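Local coordinates for Crh-like protein 5 (Neosartorya fumigata, PDB 6IBW) that cleaves chitin and transfers it to 1,6-beta-glucan or to further chitin, cross-linking polysaccharides of the fungal cell wall and septa, at residues Asp65-Phe70 and Pro178-Leu183; Thr113-Lys118 and Val159-Thr164; Trp101-Gly106 and His140-Asp145. All coordinates share one frame; numbering follows the deposited sequence.

Overall arrangement
The three contacts lie within the GH16 domain, a sandwich of two antiparallel sheets, and all reach the sheet that carries the chitin-binding residues Glu102, Arg182 and Trp186. Contacts 2 and 3 are neighbours, their centres 13 Å apart. Both join this sheet to the other one, and they meet where Thr113 CG2 packs on Trp101 CZ3 at 3.4 Å. Contact 1 lies across the centre of the chain from contact 3, its centre about 17 Å from that of contact 3 and about 16 Å from that of contact 2. Side chains from all three come near bound sugar: Arg182 in contact 1, Asn114 and Phe116 in contact 2, and Glu102, the probable proton donor, in contact 3.

Contact 1: Asp65-Phe70 and Pro178-Leu183; sequences DFYFFF and PMRLRL. With NAG (2-acetamido-2-deoxy-beta-D-glucopyranose), chain C.
Phe68 and Met179 exchange a pair of backbone hydrogen bonds, Phe68 N to Met179 O at 3.1 Å and Met179 N to Phe68 O also at 3.1 Å, which make a single antiparallel hydrogen-bonded bridge. Each carbonyl oxygen also receives a CA-H contact, Met179 O from Tyr67 and Phe68 O from Pro178. Beside the bridge, Arg180 lays its CB over the centre of the Tyr67 ring, 4.1 Å from the centroid, while Pro178 O sits at the ring edge, 3.3 Å from Tyr67 CD2. CG of Arg180 stands between the backbone N and the carbonyl carbon (chi1 45°), which keeps CG over the same face of the tyrosine. Further out the chain bends, and the guanidinium, turned 48° from the ring plane, has Tyr67 CE1 over one of its faces. The main polar partners of both lie outside the two segments: Tyr67 OH is hydrogen-bonded to Asp94, while Arg180 forms a salt bridge to Asp63 through NE and donates to the Thr64 carbonyl through NH2. Phe69 N is bonded to Asn223 OD1, and Thr64 OG1 links Phe66 O with Leu181 N. Phe69 runs alongside the Pro178 ring, with Phe69 CD1 4.1 Å from Pro178 CG. Arg182 NE donates to O7 of the chain C sugar at 2.8 Å, so this chitin-binding residue holds the acetamido oxygen of bound N-acetylglucosamine. The 65-70 loop runs from strand 61-64 of one sheet to strand 71-78 of the other, pairing on its way with the chain just entering strand 180-187; Phe68 and Met179 both rest on Leu91 of strand 85-92.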
# COMPACT_ATOMS: atom_id res chain seq x y z
N ASP A 65 -7.22 10.65 2.26
CA ASP A 65 -8.66 11.01 2.22
C ASP A 65 -9.17 10.81 0.80
O ASP A 65 -10.36 10.46 0.63
CB ASP A 65 -8.88 12.47 2.60
CG ASP A 65 -8.86 12.65 4.09
OD1 ASP A 65 -9.03 11.62 4.78
OD2 ASP A 65 -8.65 13.81 4.53
N PHE A 66 -8.27 10.95 -0.16
CA PHE A 66 -8.61 10.96 -1.59
C PHE A 66 -8.24 9.65 -2.28
O PHE A 66 -7.45 8.85 -1.74
CB PHE A 66 -7.86 12.10 -2.26
CG PHE A 66 -6.37 12.03 -2.12
CD1 PHE A 66 -5.62 11.17 -2.90
CD2 PHE A 66 -5.71 12.85 -1.22
CE1 PHE A 66 -4.24 11.15 -2.79
CE2 PHE A 66 -4.33 12.81 -1.10
CZ PHE A 66 -3.59 11.96 -1.89
N TYR A 67 -8.80 9.47 -3.46
CA TYR A 67 -8.52 8.34 -4.37
C TYR A 67 -7.92 8.89 -5.65
O TYR A 67 -8.17 10.04 -5.97
CB TYR A 67 -9.79 7.58 -4.72
CG TYR A 67 -10.36 6.73 -3.61
CD1 TYR A 67 -10.98 7.30 -2.51
CD2 TYR A 67 -10.34 5.35 -3.70
CE1 TYR A 67 -11.53 6.52 -1.51
CE2 TYR A 67 -10.89 4.56 -2.72
CZ TYR A 67 -11.48 5.15 -1.62
OH TYR A 67 -12.06 4.39 -0.64
N PHE A 68 -7.12 8.08 -6.36
CA PHE A 68 -6.57 8.50 -7.66
C PHE A 68 -6.85 7.37 -8.65
O PHE A 68 -7.01 6.21 -8.24
CB PHE A 68 -5.13 9.00 -7.46
CG PHE A 68 -4.09 7.94 -7.24
CD1 PHE A 68 -3.88 7.41 -5.99
CD2 PHE A 68 -3.27 7.53 -8.28
CE1 PHE A 68 -2.90 6.44 -5.79
CE2 PHE A 68 -2.30 6.57 -8.08
CZ PHE A 68 -2.12 6.02 -6.83
N PHE A 69 -7.06 7.73 -9.92
CA PHE A 69 -7.47 6.78 -10.98
C PHE A 69 -6.35 6.74 -12.01
O PHE A 69 -6.37 7.56 -12.94
CB PHE A 69 -8.82 7.21 -11.56
CG PHE A 69 -9.48 6.18 -12.44
CD1 PHE A 69 -9.44 4.84 -12.11
CD2 PHE A 69 -10.20 6.56 -13.56
CE1 PHE A 69 -10.06 3.90 -12.90
CE2 PHE A 69 -10.83 5.62 -14.36
CZ PHE A 69 -10.75 4.28 -14.04
N PHE A 70 -5.41 5.82 -11.80
CA PHE A 70 -4.18 5.58 -12.62
C PHE A 70 -3.14 6.65 -12.28
O PHE A 70 -3.53 7.73 -11.79
CB PHE A 70 -4.52 5.50 -14.11
CG PHE A 70 -5.35 4.30 -14.48
CD1 PHE A 70 -4.90 3.03 -14.17
CD2 PHE A 70 -6.56 4.43 -15.12
CE1 PHE A 70 -5.65 1.91 -14.49
CE2 PHE A 70 -7.31 3.31 -15.46
CZ PHE A 70 -6.85 2.05 -15.14
N PRO A 178 -10.41 3.20 -8.75
CA PRO A 178 -9.78 4.27 -7.97
C PRO A 178 -9.24 3.73 -6.64
O PRO A 178 -9.95 3.02 -5.96
CB PRO A 178 -10.91 5.28 -7.75
CG PRO A 178 -11.91 4.95 -8.85
CD PRO A 178 -11.83 3.45 -9.05
N MET A 179 -7.98 4.02 -6.34
CA MET A 179 -7.30 3.46 -5.14
C MET A 179 -6.77 4.58 -4.25
O MET A 179 -6.27 5.58 -4.76
CB MET A 179 -6.15 2.52 -5.54
CG MET A 179 -6.51 1.07 -5.41
SD MET A 179 -5.45 0.05 -6.41
CE MET A 179 -6.45 0.07 -7.90
N ARG A 180 -6.86 4.37 -2.94
CA ARG A 180 -6.32 5.27 -1.89
C ARG A 180 -4.99 4.69 -1.44
O ARG A 180 -4.80 3.50 -1.57
CB ARG A 180 -7.32 5.39 -0.74
CG ARG A 180 -7.91 4.07 -0.28
CD ARG A 180 -8.52 4.11 1.10
NE ARG A 180 -8.62 5.47 1.62
CZ ARG A 180 -9.70 6.06 2.14
NH1 ARG A 180 -10.85 5.42 2.24
NH2 ARG A 180 -9.62 7.32 2.57
N LEU A 181 -4.07 5.52 -0.97
CA LEU A 181 -2.78 5.00 -0.45
C LEU A 181 -2.92 4.80 1.07
O LEU A 181 -3.39 5.73 1.74
CB LEU A 181 -1.66 5.96 -0.82
CG LEU A 181 -0.26 5.56 -0.36
CD1 LEU A 181 0.17 4.23 -0.96
CD2 LEU A 181 0.74 6.63 -0.75
N ARG A 182 -2.55 3.61 1.55
CA ARG A 182 -2.46 3.27 2.99
C ARG A 182 -1.00 3.00 3.32
O ARG A 182 -0.35 2.24 2.57
CB ARG A 182 -3.21 1.98 3.30
CG ARG A 182 -4.61 2.16 3.86
CD ARG A 182 -4.98 1.00 4.77
NE ARG A 182 -4.90 -0.27 4.06
CZ ARG A 182 -5.81 -0.71 3.20
NH1 ARG A 182 -6.88 0.02 2.93
NH2 ARG A 182 -5.63 -1.88 2.61
N LEU A 183 -0.50 3.58 4.40
CA LEU A 183 0.85 3.24 4.89
C LEU A 183 0.68 2.68 6.30
O LEU A 183 -0.10 3.25 7.06
CB LEU A 183 1.72 4.50 4.87
CG LEU A 183 1.96 5.10 3.49
CD1 LEU A 183 2.58 6.48 3.64
CD2 LEU A 183 2.84 4.19 2.63
C1 NAG C . -2.79 -5.27 6.73
C2 NAG C . -3.06 -3.97 7.45
C3 NAG C . -2.97 -4.14 8.95
C4 NAG C . -3.82 -5.32 9.39
C5 NAG C . -3.39 -6.56 8.61
C6 NAG C . -4.10 -7.84 9.03
C7 NAG C . -2.31 -2.09 6.09
C8 NAG C . -1.27 -1.05 5.85
N2 NAG C . -2.10 -2.95 7.07
O3 NAG C . -3.40 -2.91 9.52
O4 NAG C . -3.65 -5.54 10.80
O5 NAG C . -3.62 -6.32 7.23
O6 NAG C . -5.48 -7.79 8.64
O7 NAG C . -3.30 -2.14 5.42

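Contact 2: Thr113-Lys118 and Val159-Thr164; sequences TNYFGK and VVRTLT. With NAG (2-acetamido-2-deoxy-beta-D-glucopyranose), chain B; NAG (2-acetamido-2-deoxy-beta-D-glucopyranose), chain D.
Leu163 sets its CD2 methyl over the middle of the Tyr115 ring, 3.6 Å from the centroid and nearly on the ring normal, the two side chains roughly perpendicular to each other. The other methyl, CD1, reaches toward CE2 and the hydroxyl end of the same ring. Arg161 meets that ring differently: its NH2 lies in the ring plane at the edge, 3.6 Å from Tyr115 CE2, with the guanidinium tilted 62° to the ring. CG of Arg161 is anti to the backbone N (chi1 -177°) and the chain stays extended, which carries NH1 to Thr113 OG1 in a nearly straight bond of 2.9 Å lying in the guanidinium plane. NH1 also donates to the Arg126 carbonyl, and the group makes a cation-pi contact with Trp153. On the other face of strand 113-116, Phe116 CE2 comes within 3.6 Å of C7 of the chain B sugar, and Asn114 also points to the sugar side. Val160 and Arg161 form a classic beta bulge opposite Trp153. Strands 113-116 and 159-164, running 14° from parallel, belong to the two facing sheets of the GH16 beta-jellyroll, the first with its sugar-facing side in the substrate cleft.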
# COMPACT_ATOMS: atom_id res chain seq x y z
N THR A 113 6.59 -7.76 -3.38
CA THR A 113 5.59 -7.05 -4.19
C THR A 113 4.40 -7.98 -4.31
O THR A 113 4.60 -9.19 -4.32
CB THR A 113 6.17 -6.64 -5.55
OG1 THR A 113 6.17 -7.78 -6.39
CG2 THR A 113 7.59 -6.15 -5.45
N ASN A 114 3.19 -7.46 -4.36
CA ASN A 114 2.01 -8.34 -4.38
C ASN A 114 0.86 -7.55 -4.97
O ASN A 114 0.92 -6.32 -4.91
CB ASN A 114 1.71 -8.89 -2.99
CG ASN A 114 0.64 -9.96 -2.98
OD1 ASN A 114 0.69 -10.94 -3.72
ND2 ASN A 114 -0.32 -9.81 -2.08
N TYR A 115 -0.14 -8.22 -5.54
CA TYR A 115 -1.39 -7.56 -6.00
C TYR A 115 -2.54 -8.55 -5.89
O TYR A 115 -2.28 -9.74 -5.78
CB TYR A 115 -1.22 -7.05 -7.43
CG TYR A 115 -1.43 -8.12 -8.46
CD1 TYR A 115 -2.70 -8.41 -8.92
CD2 TYR A 115 -0.37 -8.87 -8.96
CE1 TYR A 115 -2.92 -9.40 -9.85
CE2 TYR A 115 -0.58 -9.87 -9.89
CZ TYR A 115 -1.86 -10.14 -10.34
OH TYR A 115 -2.12 -11.10 -11.28
N PHE A 116 -3.77 -8.07 -5.88
CA PHE A 116 -4.96 -8.90 -6.19
C PHE A 116 -5.99 -8.03 -6.90
O PHE A 116 -5.86 -6.81 -6.90
CB PHE A 116 -5.44 -9.70 -4.98
CG PHE A 116 -5.40 -8.99 -3.65
CD1 PHE A 116 -6.35 -8.01 -3.35
CD2 PHE A 116 -4.48 -9.34 -2.66
CE1 PHE A 116 -6.37 -7.38 -2.11
CE2 PHE A 116 -4.48 -8.70 -1.44
CZ PHE A 116 -5.42 -7.72 -1.16
N GLY A 117 -6.89 -8.68 -7.63
CA GLY A 117 -8.04 -8.03 -8.29
C GLY A 117 -9.30 -8.45 -7.58
O GLY A 117 -9.49 -9.65 -7.43
N LYS A 118 -10.11 -7.49 -7.13
CA LYS A 118 -11.48 -7.72 -6.61
C LYS A 118 -11.45 -8.62 -5.37
O LYS A 118 -12.43 -9.35 -5.15
CB LYS A 118 -12.37 -8.33 -7.70
CG LYS A 118 -12.65 -7.42 -8.88
CD LYS A 118 -12.80 -8.22 -10.14
CE LYS A 118 -13.20 -7.41 -11.35
NZ LYS A 118 -12.05 -6.65 -11.90
N VAL A 159 13.37 -0.89 -12.38
CA VAL A 159 12.13 -1.69 -12.52
C VAL A 159 12.45 -3.05 -11.93
O VAL A 159 13.50 -3.61 -12.29
CB VAL A 159 11.66 -1.80 -13.98
CG1 VAL A 159 10.53 -2.80 -14.10
CG2 VAL A 159 11.27 -0.44 -14.55
N VAL A 160 11.60 -3.52 -11.03
CA VAL A 160 11.82 -4.81 -10.32
C VAL A 160 10.65 -5.75 -10.62
O VAL A 160 10.83 -6.96 -10.39
CB VAL A 160 12.04 -4.60 -8.82
CG1 VAL A 160 13.40 -3.98 -8.55
CG2 VAL A 160 10.93 -3.82 -8.14
N ARG A 161 9.52 -5.25 -11.11
CA ARG A 161 8.40 -6.12 -11.53
C ARG A 161 7.43 -5.38 -12.45
O ARG A 161 7.15 -4.24 -12.21
CB ARG A 161 7.62 -6.63 -10.32
CG ARG A 161 6.50 -7.58 -10.69
CD ARG A 161 5.77 -8.05 -9.46
NE ARG A 161 4.70 -8.96 -9.81
CZ ARG A 161 3.89 -9.56 -8.95
NH1 ARG A 161 4.07 -9.40 -7.65
NH2 ARG A 161 2.92 -10.34 -9.37
N THR A 162 6.93 -6.05 -13.47
CA THR A 162 5.87 -5.52 -14.36
C THR A 162 4.73 -6.53 -14.40
O THR A 162 5.01 -7.69 -14.59
CB THR A 162 6.40 -5.27 -15.78
OG1 THR A 162 7.54 -4.42 -15.72
CG2 THR A 162 5.36 -4.64 -16.67
N LEU A 163 3.51 -6.09 -14.16
CA LEU A 163 2.29 -6.91 -14.33
C LEU A 163 1.52 -6.30 -15.48
O LEU A 163 1.08 -5.16 -15.33
CB LEU A 163 1.48 -6.89 -13.04
CG LEU A 163 0.07 -7.46 -13.18
CD1 LEU A 163 0.10 -8.97 -13.11
CD2 LEU A 163 -0.87 -6.90 -12.13
N THR A 164 1.42 -6.99 -16.62
CA THR A 164 0.64 -6.46 -17.75
C THR A 164 -0.82 -6.85 -17.54
O THR A 164 -1.07 -7.77 -16.81
CB THR A 164 1.23 -6.84 -19.10
OG1 THR A 164 1.12 -8.25 -19.30
CG2 THR A 164 2.68 -6.44 -19.23
C1 NAG B . -2.57 -7.24 1.88
C2 NAG B . -3.51 -7.85 2.94
C3 NAG B . -3.90 -6.87 4.03
C4 NAG B . -2.66 -6.13 4.54
C5 NAG B . -1.80 -5.56 3.44
C6 NAG B . -0.51 -5.01 4.03
C7 NAG B . -4.77 -9.73 1.95
C8 NAG B . -6.13 -10.22 1.54
N2 NAG B . -4.71 -8.45 2.38
O1 NAG B . -1.98 -8.27 1.06
O3 NAG B . -4.45 -7.64 5.09
O4 NAG B . -3.00 -5.00 5.35
O5 NAG B . -1.47 -6.54 2.47
O6 NAG B . 0.37 -6.03 4.51
O7 NAG B . -3.81 -10.49 1.90
C1 NAG D . 0.07 -13.38 3.06
C2 NAG D . 0.49 -12.57 1.82
C3 NAG D . 0.95 -11.18 2.25
C4 NAG D . -0.19 -10.50 3.01
C5 NAG D . -0.67 -11.34 4.20
C6 NAG D . -1.93 -10.66 4.77
C7 NAG D . 1.37 -13.52 -0.29
C8 NAG D . 2.44 -14.38 -0.91
N2 NAG D . 1.50 -13.26 1.03
O3 NAG D . 1.37 -10.40 1.10
O4 NAG D . 0.23 -9.23 3.50
O5 NAG D . -0.94 -12.71 3.83
O6 NAG D . -2.37 -11.33 5.95
O7 NAG D . 0.44 -13.12 -0.98

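Contact 3: Trp101-Gly106 and His140-Asp145; sequences WEVLGG and HTYTID. With NAG (2-acetamido-2-deoxy-beta-D-glucopyranose), chain B; NAG (2-acetamido-2-deoxy-beta-D-glucopyranose), chain D.
Strands 101-105 and 140-145, which meet through Trp101 and Tyr142, run with their directions 150° apart in two facing sheets, too distant for backbone pairing, and the gap is filled mainly by side chains. Tyr142 presents its ring edge to the face of the Trp101 indole in an edge-to-face pair, the centroid of its ring 5.2 Å from that of the six-membered ring of Trp101 and the planes at 66°. Its CB covers the neighbouring five-membered ring, 3.8 Å from the centroid. CG of Trp101 is anti to the carbonyl carbon (chi1 -72°), an arrangement that sends the indole across the interface. Ile144 runs antiparallel to the indole and brings CG1 to 3.5 Å from Trp101 NE1. Thr143 O lies in the plane of the indole at its edge, 3.6 Å from Trp101 CZ2. The indole N-H makes a weak hydrogen bond to a water that in turn donates to Tyr142 O, though the water's position is only approximate, as it lies unusually close to that oxygen; Trp153 adds a second edge-to-face partner for the indole.

Residues Glu98, Asp100 and Glu102 spell the ExDxE form of the GH16 catalytic signature on strand 98-105, where alternation turns the acidic side chains to the cleft and Trp101 into the sandwich between the sheets. Glu102, the probable proton donor and a chitin-binding residue, reaches the sugars on the cleft side of the strand. As modelled, its OE1 accepts from O3 of the chain D sugar at 2.7 Å and from O4 of that sugar at 2.6 Å, but Glu102 OE2 is placed impossibly close to O6 of the chain B sugar, so the exact pose of this carboxylate and of that O6 is doubtful. Farther along the inward face, Val103 CG2 lies near the Tyr142 hydroxyl and also packs on Met77 of strand 71-78.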
# COMPACT_ATOMS: atom_id res chain seq x y z
N TRP A 101 3.47 -3.27 -1.45
CA TRP A 101 4.89 -3.52 -1.10
C TRP A 101 4.88 -4.06 0.32
O TRP A 101 4.24 -3.40 1.13
CB TRP A 101 5.66 -2.20 -1.08
CG TRP A 101 5.94 -1.57 -2.39
CD1 TRP A 101 5.38 -0.45 -2.91
CD2 TRP A 101 6.98 -1.96 -3.29
NE1 TRP A 101 5.97 -0.14 -4.11
CE2 TRP A 101 6.97 -1.04 -4.36
CE3 TRP A 101 7.91 -3.01 -3.31
CZ2 TRP A 101 7.84 -1.15 -5.44
CZ3 TRP A 101 8.78 -3.11 -4.37
CH2 TRP A 101 8.74 -2.19 -5.42
N GLU A 102 5.56 -5.15 0.62
CA GLU A 102 5.64 -5.58 2.04
C GLU A 102 7.08 -5.88 2.38
O GLU A 102 7.74 -6.49 1.58
CB GLU A 102 4.65 -6.69 2.34
CG GLU A 102 3.35 -6.11 2.86
CD GLU A 102 2.16 -7.04 2.93
OE1 GLU A 102 2.24 -8.14 2.28
OE2 GLU A 102 1.18 -6.69 3.67
N VAL A 103 7.57 -5.33 3.48
CA VAL A 103 8.94 -5.62 3.99
C VAL A 103 8.77 -6.36 5.32
O VAL A 103 7.85 -6.03 6.07
CB VAL A 103 9.78 -4.34 4.13
CG1 VAL A 103 11.25 -4.64 3.99
CG2 VAL A 103 9.34 -3.27 3.14
N LEU A 104 9.62 -7.36 5.57
CA LEU A 104 9.63 -8.17 6.81
C LEU A 104 10.88 -7.82 7.59
O LEU A 104 11.91 -7.66 6.96
CB LEU A 104 9.63 -9.65 6.42
CG LEU A 104 8.42 -10.11 5.62
CD1 LEU A 104 8.60 -11.56 5.20
CD2 LEU A 104 7.15 -9.95 6.43
N GLY A 105 10.77 -7.65 8.91
CA GLY A 105 11.87 -7.12 9.74
C GLY A 105 13.09 -8.02 9.76
O GLY A 105 14.18 -7.48 9.86
N GLY A 106 12.90 -9.33 9.67
CA GLY A 106 13.99 -10.33 9.75
C GLY A 106 14.59 -10.66 8.40
O GLY A 106 15.62 -11.34 8.36
N HIS A 140 14.55 3.77 1.04
CA HIS A 140 14.50 3.45 -0.40
C HIS A 140 13.28 4.12 -0.99
O HIS A 140 12.36 4.44 -0.23
CB HIS A 140 14.46 1.94 -0.60
CG HIS A 140 15.78 1.30 -0.40
ND1 HIS A 140 16.78 1.38 -1.35
CD2 HIS A 140 16.28 0.56 0.61
CE1 HIS A 140 17.84 0.72 -0.93
NE2 HIS A 140 17.55 0.20 0.27
N THR A 141 13.29 4.37 -2.29
CA THR A 141 12.10 4.95 -2.95
C THR A 141 11.33 3.81 -3.58
O THR A 141 11.86 3.20 -4.51
CB THR A 141 12.44 5.99 -4.00
OG1 THR A 141 13.37 6.88 -3.39
CG2 THR A 141 11.18 6.71 -4.45
N TYR A 142 10.12 3.56 -3.11
CA TYR A 142 9.25 2.49 -3.62
C TYR A 142 8.24 3.15 -4.56
O TYR A 142 7.35 3.89 -4.09
CB TYR A 142 8.60 1.75 -2.46
CG TYR A 142 9.57 1.07 -1.52
CD1 TYR A 142 10.10 1.74 -0.44
CD2 TYR A 142 9.93 -0.25 -1.70
CE1 TYR A 142 10.98 1.11 0.43
CE2 TYR A 142 10.81 -0.89 -0.85
CZ TYR A 142 11.34 -0.21 0.23
OH TYR A 142 12.20 -0.84 1.09
N THR A 143 8.37 2.91 -5.86
CA THR A 143 7.45 3.49 -6.86
C THR A 143 6.56 2.42 -7.48
O THR A 143 7.07 1.37 -7.85
CB THR A 143 8.22 4.24 -7.94
OG1 THR A 143 9.27 4.92 -7.25
CG2 THR A 143 7.34 5.21 -8.70
N ILE A 144 5.28 2.72 -7.60
CA ILE A 144 4.31 1.90 -8.35
C ILE A 144 3.84 2.77 -9.51
O ILE A 144 3.41 3.87 -9.24
CB ILE A 144 3.15 1.45 -7.46
CG1 ILE A 144 3.54 0.28 -6.56
CG2 ILE A 144 1.93 1.12 -8.31
CD1 ILE A 144 2.62 0.09 -5.37
N ASP A 145 3.99 2.31 -10.74
CA ASP A 145 3.47 3.04 -11.92
C ASP A 145 2.23 2.28 -12.32
O ASP A 145 2.29 1.06 -12.35
CB ASP A 145 4.52 3.18 -13.02
CG ASP A 145 5.78 3.89 -12.54
OD1 ASP A 145 6.70 3.17 -12.04
OD2 ASP A 145 5.81 5.15 -12.61
C1 NAG B . -2.57 -7.24 1.88
C2 NAG B . -3.51 -7.85 2.94
C3 NAG B . -3.90 -6.87 4.03
C4 NAG B . -2.66 -6.13 4.54
C5 NAG B . -1.80 -5.56 3.44
C6 NAG B . -0.51 -5.01 4.03
C7 NAG B . -4.77 -9.73 1.95
C8 NAG B . -6.13 -10.22 1.54
N2 NAG B . -4.71 -8.45 2.38
O1 NAG B . -1.98 -8.27 1.06
O3 NAG B . -4.45 -7.64 5.09
O4 NAG B . -3.00 -5.00 5.35
O5 NAG B . -1.47 -6.54 2.47
O6 NAG B . 0.37 -6.03 4.51
O7 NAG B . -3.81 -10.49 1.90
C1 NAG D . 0.07 -13.38 3.06
C2 NAG D . 0.49 -12.57 1.82
C3 NAG D . 0.95 -11.18 2.25
C4 NAG D . -0.19 -10.50 3.01
C5 NAG D . -0.67 -11.34 4.20
C6 NAG D . -1.93 -10.66 4.77
C7 NAG D . 1.37 -13.52 -0.29
C8 NAG D . 2.44 -14.38 -0.91
N2 NAG D . 1.50 -13.26 1.03
O3 NAG D . 1.37 -10.40 1.10
O4 NAG D . 0.23 -9.23 3.50
O5 NAG D . -0.94 -12.71 3.83
O6 NAG D . -2.37 -11.33 5.95
O7 NAG D . 0.44 -13.12 -0.98
O HOH W 1 5.07 2.82 -4.03